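PDB 1HKF: NK CELL activating receptor from Homo sapiens, which acts as a cytotoxicity-activating receptor that may increase the efficiency with which activated natural killer cells lyse tumour cells, here represented by its extracellular V-type immunoglobulin domain. Local coordinates for residues A[42-47]-A[75-80]; A[98-103]-A[112-117]. All blocks are in the same frame, centred on the assembly; numbering follows the deposited sequence.

Contact 1 (A[42-47]-A[75-80]); sequences EKKGWC and IWDDPD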
ATOM      1  N   GLU A  42      11.452 -20.933  -3.224  1.00 32.71           N
ATOM      2  CA  GLU A  42      10.400 -20.812  -4.220  1.00 31.64           C
ATOM      3  C   GLU A  42      10.340 -19.403  -4.827  1.00 31.42           C
ATOM      4  O   GLU A  42      10.153 -18.398  -4.100  1.00 30.25           O
ATOM      5  CB  GLU A  42       9.057 -21.142  -3.578  1.00 31.36           C
ATOM      6  CG  GLU A  42       8.899 -22.618  -3.058  1.00 34.73           C
ATOM      7  CD  GLU A  42       7.474 -22.884  -2.524  1.00 37.05           C
ATOM      8  OE1 GLU A  42       7.121 -22.426  -1.387  1.00 38.00           O
ATOM      9  OE2 GLU A  42       6.690 -23.525  -3.256  1.00 37.34           O
ATOM     10  N   LYS A  43      10.498 -19.300  -6.137  1.00 30.44           N
ATOM     11  CA  LYS A  43      10.374 -17.989  -6.743  1.00 32.54           C
ATOM     12  C   LYS A  43       8.955 -17.413  -6.496  1.00 31.22           C
ATOM     13  O   LYS A  43       7.966 -18.158  -6.441  1.00 29.27           O
ATOM     14  CB  LYS A  43      10.665 -18.079  -8.222  1.00 34.81           C
ATOM     15  CG  LYS A  43      12.094 -18.480  -8.396  1.00 38.48           C
ATOM     16  CD  LYS A  43      12.485 -18.525  -9.838  1.00 41.61           C
ATOM     17  CE  LYS A  43      13.990 -18.813  -9.900  1.00 43.00           C
ATOM     18  NZ  LYS A  43      14.424 -18.571 -11.320  1.00 46.35           N
ATOM     19  N   LYS A  44       8.865 -16.095  -6.336  1.00 28.59           N
ATOM     20  CA  LYS A  44       7.567 -15.443  -6.065  1.00 26.22           C
ATOM     21  C   LYS A  44       7.281 -14.589  -7.274  1.00 26.31           C
ATOM     22  O   LYS A  44       8.212 -13.979  -7.836  1.00 28.07           O
ATOM     23  CB  LYS A  44       7.704 -14.598  -4.801  1.00 25.04           C
ATOM     24  CG  LYS A  44       8.320 -15.360  -3.572  1.00 20.58           C
ATOM     25  CD  LYS A  44       7.439 -16.551  -3.179  1.00 23.52           C
ATOM     26  CE  LYS A  44       7.814 -17.139  -1.825  1.00 20.90           C
ATOM     27  NZ  LYS A  44       9.305 -17.434  -1.775  1.00 25.76           N
ATOM     28  N   GLY A  45       6.027 -14.536  -7.721  1.00 25.76           N
ATOM     29  CA  GLY A  45       5.736 -13.733  -8.911  1.00 25.16           C
ATOM     30  C   GLY A  45       4.415 -13.014  -8.754  1.00 26.57           C
ATOM     31  O   GLY A  45       3.576 -13.401  -7.932  1.00 25.52           O
ATOM     32  N   TRP A  46       4.246 -11.960  -9.539  1.00 27.23           N
ATOM     33  CA  TRP A  46       3.019 -11.153  -9.564  1.00 28.75           C
ATOM     34  C   TRP A  46       2.697 -11.040 -11.052  1.00 29.37           C
ATOM     35  O   TRP A  46       3.559 -10.674 -11.851  1.00 30.36           O
ATOM     36  CB  TRP A  46       3.269  -9.752  -8.994  1.00 28.10           C
ATOM     37  CG  TRP A  46       2.053  -8.778  -8.998  1.00 27.34           C
ATOM     38  CD1 TRP A  46       1.969  -7.572  -9.682  1.00 26.36           C
ATOM     39  CD2 TRP A  46       0.859  -8.855  -8.186  1.00 25.43           C
ATOM     40  NE1 TRP A  46       0.816  -6.902  -9.332  1.00 24.27           N
ATOM     41  CE2 TRP A  46       0.113  -7.657  -8.421  1.00 25.71           C
ATOM     42  CE3 TRP A  46       0.347  -9.816  -7.275  1.00 25.66           C
ATOM     43  CZ2 TRP A  46      -1.113  -7.390  -7.782  1.00 22.84           C
ATOM     44  CZ3 TRP A  46      -0.863  -9.562  -6.642  1.00 24.92           C
ATOM     45  CH2 TRP A  46      -1.591  -8.333  -6.900  1.00 26.16           C
ATOM     46  N   CYS A  47       1.470 -11.379 -11.446  1.00 30.60           N
ATOM     47  CA  CYS A  47       1.163 -11.278 -12.862  1.00 32.04           C
ATOM     48  C   CYS A  47      -0.267 -10.821 -13.044  1.00 31.32           C
ATOM     49  O   CYS A  47      -1.091 -10.951 -12.157  1.00 31.20           O
ATOM     50  CB  CYS A  47       1.390 -12.633 -13.556  1.00 36.41           C
ATOM     51  SG  CYS A  47       0.348 -13.885 -12.775  1.00 41.80           S
ATOM     52  N   ILE A  75       9.122  -6.532  -5.631  1.00 27.56           N
ATOM     53  CA  ILE A  75       8.728  -7.520  -4.648  1.00 27.75           C
ATOM     54  C   ILE A  75       9.806  -7.563  -3.586  1.00 27.10           C
ATOM     55  O   ILE A  75      10.966  -7.441  -3.879  1.00 27.71           O
ATOM     56  CB  ILE A  75       8.584  -8.986  -5.249  1.00 27.89           C
ATOM     57  CG1 ILE A  75       7.274  -9.129  -6.015  1.00 27.82           C
ATOM     58  CG2 ILE A  75       8.600 -10.060  -4.121  1.00 25.04           C
ATOM     59  CD1 ILE A  75       7.162 -10.428  -6.830  1.00 29.47           C
ATOM     60  N   TRP A  76       9.419  -7.683  -2.337  1.00 24.57           N
ATOM     61  CA  TRP A  76      10.425  -7.880  -1.360  1.00 23.94           C
ATOM     62  C   TRP A  76       9.949  -9.196  -0.751  1.00 23.34           C
ATOM     63  O   TRP A  76       8.817  -9.265  -0.248  1.00 21.97           O
ATOM     64  CB  TRP A  76      10.450  -6.807  -0.270  1.00 25.60           C
ATOM     65  CG  TRP A  76      11.406  -7.201   0.818  1.00 26.80           C
ATOM     66  CD1 TRP A  76      11.089  -7.715   2.034  1.00 27.66           C
ATOM     67  CD2 TRP A  76      12.844  -7.161   0.761  1.00 28.23           C
ATOM     68  NE1 TRP A  76      12.241  -7.996   2.755  1.00 28.76           N
ATOM     69  CE2 TRP A  76      13.328  -7.657   1.991  1.00 28.71           C
ATOM     70  CE3 TRP A  76      13.767  -6.740  -0.211  1.00 30.11           C
ATOM     71  CZ2 TRP A  76      14.692  -7.737   2.283  1.00 29.14           C
ATOM     72  CZ3 TRP A  76      15.135  -6.817   0.080  1.00 28.14           C
ATOM     73  CH2 TRP A  76      15.576  -7.308   1.318  1.00 31.06           C
ATOM     74  N   ASP A  77      10.792 -10.228  -0.804  1.00 22.20           N
ATOM     75  CA  ASP A  77      10.410 -11.517  -0.215  1.00 23.70           C
ATOM     76  C   ASP A  77      11.382 -11.979   0.830  1.00 25.18           C
ATOM     77  O   ASP A  77      12.593 -12.029   0.604  1.00 25.33           O
ATOM     78  CB  ASP A  77      10.302 -12.572  -1.296  1.00 23.72           C
ATOM     79  CG  ASP A  77      10.051 -13.949  -0.733  1.00 25.78           C
ATOM     80  OD1 ASP A  77       9.246 -14.030   0.209  1.00 22.16           O
ATOM     81  OD2 ASP A  77      10.661 -14.931  -1.250  1.00 26.77           O
ATOM     82  N   ASP A  78      10.870 -12.320   1.995  1.00 26.60           N
ATOM     83  CA  ASP A  78      11.751 -12.819   3.015  1.00 27.97           C
ATOM     84  C   ASP A  78      11.136 -14.050   3.665  1.00 28.63           C
ATOM     85  O   ASP A  78      10.235 -13.920   4.482  1.00 28.22           O
ATOM     86  CB  ASP A  78      12.043 -11.779   4.105  1.00 29.98           C
ATOM     87  CG  ASP A  78      13.019 -12.331   5.179  1.00 31.78           C
ATOM     88  OD1 ASP A  78      13.494 -13.503   5.038  1.00 29.98           O
ATOM     89  OD2 ASP A  78      13.315 -11.615   6.159  1.00 31.00           O
ATOM     90  N   PRO A  79      11.666 -15.267   3.346  1.00 28.90           N
ATOM     91  CA  PRO A  79      11.186 -16.548   3.888  1.00 29.47           C
ATOM     92  C   PRO A  79      11.169 -16.605   5.393  1.00 30.71           C
ATOM     93  O   PRO A  79      10.314 -17.258   5.974  1.00 32.52           O
ATOM     94  CB  PRO A  79      12.144 -17.560   3.280  1.00 28.35           C
ATOM     95  CG  PRO A  79      12.405 -16.998   1.972  1.00 27.61           C
ATOM     96  CD  PRO A  79      12.653 -15.515   2.285  1.00 26.63           C
ATOM     97  N   ASP A  80      12.110 -15.933   6.042  1.00 32.75           N
ATOM     98  CA  ASP A  80      12.137 -15.916   7.502  1.00 33.72           C
ATOM     99  C   ASP A  80      10.904 -15.244   8.031  1.00 34.04           C
ATOM    100  O   ASP A  80      10.514 -15.510   9.170  1.00 34.05           O
ATOM    101  CB  ASP A  80      13.325 -15.127   8.037  1.00 37.69           C
ATOM    102  CG  ASP A  80      14.667 -15.773   7.704  1.00 41.09           C
ATOM    103  OD1 ASP A  80      14.725 -17.033   7.629  1.00 43.02           O
ATOM    104  OD2 ASP A  80      15.659 -15.010   7.544  1.00 41.31           O
TER
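The two-sheet sandwich of a V-type immunoglobulin domain is bridged here by a buried salt bridge, running from strand 43-47 of the larger sheet to strand 75-78 at the border of the smaller one. The axes of these strands pass 8.7 Å apart at 151°, too far for backbone pairing, so side chains make the connection. Lys44 and Asp77 both project toward the other strand and cross at about a right angle. Lys44 starts with CG anti to its own carbonyl carbon (chi1 -51°) and bends at chi2 and chi4, which brings NZ to 2.9 Å from Asp77 OD2. The ammonium approaches from above the carboxylate plane, about 35° out of it. The curled chain also lies against the acid, with Lys44 CG 3.3 Å from Asp77 OD2. A second bond fixes the ammonium: Lys44 NZ donates to Glu42 O at 2.7 Å, in the carbonyl plane, so the lysine folds back on its own segment two residues earlier. Asp77 is gripped further by Tyr41 OH at OD2 and Tyr34 OH at OD1, a set of donors that would be expected to stabilise its ionised form. Beside this polar pair Ile75 packs on the backbone: CD1 lies 3.8 Å from Lys44 O and 4.2 Å from Gly45 CA, where no side chain intervenes. Phe84 of strand 83-88 touches both Lys44 and Asp77, Val59 and Ser61 of strand 54-61 pack on Ile75, and Ile103 of strand 97-104 lies against Lys44.

Contact 2 (A[98-103]-A[112-117]); sequences HYWCRI and SKSVRF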
ATOM      1  N   HIS A  98      -7.519  -8.162 -13.113  1.00 29.95           N
ATOM      2  CA  HIS A  98      -7.287  -9.324 -12.232  1.00 28.33           C
ATOM      3  C   HIS A  98      -5.806  -9.611 -12.192  1.00 26.34           C
ATOM      4  O   HIS A  98      -5.132  -9.557 -13.212  1.00 23.07           O
ATOM      5  CB  HIS A  98      -8.025 -10.565 -12.770  1.00 30.42           C
ATOM      6  CG  HIS A  98      -9.481 -10.594 -12.423  1.00 31.12           C
ATOM      7  ND1 HIS A  98     -10.471 -10.336 -13.343  1.00 32.74           N
ATOM      8  CD2 HIS A  98     -10.113 -10.779 -11.236  1.00 33.85           C
ATOM      9  CE1 HIS A  98     -11.649 -10.353 -12.742  1.00 33.09           C
ATOM     10  NE2 HIS A  98     -11.463 -10.616 -11.461  1.00 33.92           N
ATOM     11  N   TYR A  99      -5.322  -9.941 -11.010  1.00 27.09           N
ATOM     12  CA  TYR A  99      -3.908 -10.238 -10.787  1.00 29.07           C
ATOM     13  C   TYR A  99      -3.806 -11.453  -9.874  1.00 29.89           C
ATOM     14  O   TYR A  99      -4.744 -11.780  -9.149  1.00 31.94           O
ATOM     15  CB  TYR A  99      -3.220  -9.069 -10.022  1.00 28.80           C
ATOM     16  CG  TYR A  99      -3.029  -7.765 -10.802  1.00 27.78           C
ATOM     17  CD1 TYR A  99      -4.083  -6.888 -11.017  1.00 26.50           C
ATOM     18  CD2 TYR A  99      -1.803  -7.454 -11.351  1.00 27.62           C
ATOM     19  CE1 TYR A  99      -3.921  -5.722 -11.778  1.00 28.51           C
ATOM     20  CE2 TYR A  99      -1.601  -6.278 -12.120  1.00 30.33           C
ATOM     21  CZ  TYR A  99      -2.675  -5.417 -12.330  1.00 31.07           C
ATOM     22  OH  TYR A  99      -2.479  -4.272 -13.111  1.00 31.90           O
ATOM     23  N   TRP A 100      -2.640 -12.074  -9.864  1.00 29.83           N
ATOM     24  CA  TRP A 100      -2.367 -13.196  -8.964  1.00 28.99           C
ATOM     25  C   TRP A 100      -0.965 -13.045  -8.427  1.00 28.42           C
ATOM     26  O   TRP A 100      -0.058 -12.667  -9.158  1.00 26.89           O
ATOM     27  CB  TRP A 100      -2.315 -14.545  -9.690  1.00 30.56           C
ATOM     28  CG  TRP A 100      -3.560 -15.039 -10.335  1.00 30.59           C
ATOM     29  CD1 TRP A 100      -4.069 -14.642 -11.529  1.00 31.50           C
ATOM     30  CD2 TRP A 100      -4.401 -16.071  -9.853  1.00 29.46           C
ATOM     31  NE1 TRP A 100      -5.183 -15.372 -11.823  1.00 34.18           N
ATOM     32  CE2 TRP A 100      -5.409 -16.261 -10.804  1.00 31.83           C
ATOM     33  CE3 TRP A 100      -4.398 -16.870  -8.697  1.00 30.76           C
ATOM     34  CZ2 TRP A 100      -6.422 -17.226 -10.647  1.00 32.24           C
ATOM     35  CZ3 TRP A 100      -5.403 -17.832  -8.532  1.00 29.53           C
ATOM     36  CH2 TRP A 100      -6.401 -17.997  -9.505  1.00 31.55           C
ATOM     37  N   CYS A 101      -0.796 -13.324  -7.151  1.00 29.03           N
ATOM     38  CA  CYS A 101       0.542 -13.398  -6.635  1.00 32.51           C
ATOM     39  C   CYS A 101       0.723 -14.968  -6.671  1.00 32.33           C
ATOM     40  O   CYS A 101      -0.173 -15.717  -6.275  1.00 29.64           O
ATOM     41  CB  CYS A 101       0.643 -12.814  -5.230  1.00 34.59           C
ATOM     42  SG  CYS A 101      -0.279 -13.764  -4.040  1.00 42.81           S
ATOM     43  N   ARG A 102       1.820 -15.437  -7.273  1.00 31.63           N
ATOM     44  CA  ARG A 102       2.087 -16.866  -7.387  1.00 32.12           C
ATOM     45  C   ARG A 102       3.422 -17.273  -6.765  1.00 33.00           C
ATOM     46  O   ARG A 102       4.347 -16.478  -6.685  1.00 34.62           O
ATOM     47  CB  ARG A 102       2.037 -17.283  -8.840  1.00 32.08           C
ATOM     48  CG  ARG A 102       0.643 -17.341  -9.373  1.00 34.89           C
ATOM     49  CD  ARG A 102       0.617 -17.599 -10.863  1.00 38.58           C
ATOM     50  NE  ARG A 102      -0.753 -17.849 -11.278  1.00 43.07           N
ATOM     51  CZ  ARG A 102      -1.140 -17.962 -12.542  1.00 46.25           C
ATOM     52  NH1 ARG A 102      -0.255 -17.842 -13.526  1.00 47.31           N
ATOM     53  NH2 ARG A 102      -2.419 -18.202 -12.816  1.00 49.26           N
ATOM     54  N   ILE A 103       3.493 -18.508  -6.295  1.00 31.93           N
ATOM     55  CA  ILE A 103       4.675 -19.075  -5.638  1.00 31.26           C
ATOM     56  C   ILE A 103       4.948 -20.381  -6.409  1.00 32.02           C
ATOM     57  O   ILE A 103       4.065 -21.239  -6.503  1.00 30.24           O
ATOM     58  CB  ILE A 103       4.355 -19.372  -4.174  1.00 29.81           C
ATOM     59  CG1 ILE A 103       3.800 -18.118  -3.520  1.00 30.78           C
ATOM     60  CG2 ILE A 103       5.561 -19.876  -3.472  1.00 30.42           C
ATOM     61  CD1 ILE A 103       3.488 -18.259  -2.049  1.00 31.94           C
ATOM     62  N   SER A 112       2.547 -23.702  -6.131  1.00 35.68           N
ATOM     63  CA  SER A 112       2.150 -24.278  -4.856  1.00 35.44           C
ATOM     64  C   SER A 112       1.141 -23.445  -4.099  1.00 36.63           C
ATOM     65  O   SER A 112       0.506 -23.918  -3.144  1.00 37.71           O
ATOM     66  CB  SER A 112       3.372 -24.478  -3.978  1.00 37.35           C
ATOM     67  OG  SER A 112       3.983 -23.258  -3.641  1.00 37.72           O
ATOM     68  N   LYS A 113       1.021 -22.179  -4.474  1.00 36.61           N
ATOM     69  CA  LYS A 113       0.054 -21.295  -3.844  1.00 35.71           C
ATOM     70  C   LYS A 113      -0.124 -20.106  -4.763  1.00 35.37           C
ATOM     71  O   LYS A 113       0.809 -19.655  -5.436  1.00 34.63           O
ATOM     72  CB  LYS A 113       0.511 -20.862  -2.461  1.00 36.44           C
ATOM     73  CG  LYS A 113      -0.458 -19.884  -1.698  1.00 36.76           C
ATOM     74  CD  LYS A 113      -0.474 -20.255  -0.221  1.00 40.02           C
ATOM     75  CE  LYS A 113      -0.735 -19.089   0.735  1.00 43.82           C
ATOM     76  NZ  LYS A 113      -1.813 -18.212   0.239  1.00 43.72           N
ATOM     77  N   SER A 114      -1.359 -19.651  -4.859  1.00 34.41           N
ATOM     78  CA  SER A 114      -1.671 -18.522  -5.698  1.00 34.17           C
ATOM     79  C   SER A 114      -2.923 -17.870  -5.135  1.00 35.62           C
ATOM     80  O   SER A 114      -3.822 -18.567  -4.626  1.00 36.41           O
ATOM     81  CB  SER A 114      -1.899 -18.993  -7.101  1.00 33.88           C
ATOM     82  OG  SER A 114      -3.062 -19.768  -7.105  1.00 37.06           O
ATOM     83  N   VAL A 115      -2.973 -16.532  -5.183  1.00 34.97           N
ATOM     84  CA  VAL A 115      -4.121 -15.773  -4.690  1.00 33.13           C
ATOM     85  C   VAL A 115      -4.515 -14.823  -5.808  1.00 33.70           C
ATOM     86  O   VAL A 115      -3.664 -14.155  -6.400  1.00 33.45           O
ATOM     87  CB  VAL A 115      -3.777 -14.988  -3.403  1.00 33.77           C
ATOM     88  CG1 VAL A 115      -5.015 -14.257  -2.873  1.00 32.23           C
ATOM     89  CG2 VAL A 115      -3.263 -15.961  -2.329  1.00 29.71           C
ATOM     90  N   ARG A 116      -5.810 -14.808  -6.126  1.00 32.88           N
ATOM     91  CA  ARG A 116      -6.334 -13.953  -7.181  1.00 31.82           C
ATOM     92  C   ARG A 116      -6.872 -12.661  -6.550  1.00 30.91           C
ATOM     93  O   ARG A 116      -7.511 -12.693  -5.468  1.00 28.97           O
ATOM     94  CB  ARG A 116      -7.476 -14.648  -7.917  1.00 31.33           C
ATOM     95  CG  ARG A 116      -7.791 -14.045  -9.256  1.00 30.76           C
ATOM     96  CD  ARG A 116      -9.139 -14.562  -9.811  1.00 30.86           C
ATOM     97  NE  ARG A 116      -9.229 -14.314 -11.260  1.00 30.42           N
ATOM     98  CZ  ARG A 116     -10.380 -14.175 -11.913  1.00 31.00           C
ATOM     99  NH1 ARG A 116     -11.529 -14.278 -11.249  1.00 28.54           N
ATOM    100  NH2 ARG A 116     -10.386 -13.878 -13.214  1.00 29.58           N
ATOM    101  N   PHE A 117      -6.613 -11.542  -7.235  1.00 28.96           N
ATOM    102  CA  PHE A 117      -7.054 -10.226  -6.745  1.00 28.92           C
ATOM    103  C   PHE A 117      -7.687  -9.492  -7.888  1.00 27.86           C
ATOM    104  O   PHE A 117      -7.353  -9.765  -9.045  1.00 27.24           O
ATOM    105  CB  PHE A 117      -5.869  -9.367  -6.261  1.00 26.18           C
ATOM    106  CG  PHE A 117      -5.165  -9.918  -5.054  1.00 28.72           C
ATOM    107  CD1 PHE A 117      -4.080 -10.795  -5.196  1.00 26.89           C
ATOM    108  CD2 PHE A 117      -5.584  -9.581  -3.789  1.00 26.34           C
ATOM    109  CE1 PHE A 117      -3.444 -11.318  -4.051  1.00 26.85           C
ATOM    110  CE2 PHE A 117      -4.948 -10.107  -2.666  1.00 29.27           C
ATOM    111  CZ  PHE A 117      -3.878 -10.978  -2.807  1.00 25.84           C
TER
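A guanidinium lies flat on an imidazole at one end of this antiparallel hairpin: the planes of Arg116 and His98 differ by 4° and their centres are 3.6 Å apart. Arg116 NH2 stands over the centre of the imidazole. The arginine gets there with CG anti to its backbone N (chi1 -162°) and a chain extended from CG to NE, passing over Trp100 on the way. Arg116 CB sits 3.6 Å from the centroid of the six-membered ring of Trp100, only 1° off the normal, a CH-pi contact from directly above. The opposite face of the indole carries Arg102 NH2, offset toward the rim, so two arginines sandwich the ring. Ser114 OG adds a contact of 3.4 Å to Trp100 CZ3. Trp100 and Arg116 form a non-hydrogen-bonded pair, as do Arg102 and Ser114 on the same face. The hydrogen-bonded pairs alternate with these: Cys101-Val115 lies between them and Tyr99-Phe117 beyond Trp100-Arg116, with Phe117 N donating to Tyr99 O at 2.7 Å in the carbonyl plane. These hydrogen-bonded pairs turn their side chains to the other face, where Cys101, in disulfide linkage with Cys32, holds SG between its backbone N and carbonyl carbon. Its sulfur meets the edge of the Phe117 ring, 4.0 Å from CE1, and lies 3.8 Å from Val115 CB. The two faces therefore differ in chemistry: one presents the sulfur-aromatic core of the immunoglobulin sandwich, the other the arginine-imidazole stack and the CH-pi contact on Trp100. Glu49 OE1 receives both Arg116 NE and Trp100 NE1, which would help to hold both groups in place, and its charge would probably offset that of the guanidinium resting on His98.

Overall arrangement
Contacts 1 and 2 lie side by side in one V-type domain, their centres about 11 Å apart, and follow each other along the chain. Strands 43-49 and 97-104 are neighbours in the larger sheet, joined where Arg102 N comes within 2.8 Å of Gly45 O, a probable hydrogen bond. Contact 2 lies within that sheet, whereas contact 1 leaves it to reach the smaller one. Aromatic packing also connects them, with Trp46 NE1 3.4 Å from Tyr99 CD2 and the two rings inclined by only about 15°. At the other end, Glu42 OE2 and Ser112 OG are 2.7 Å apart, probably hydrogen-bonded, tying the start of segment 42-47 to that of segment 112-117.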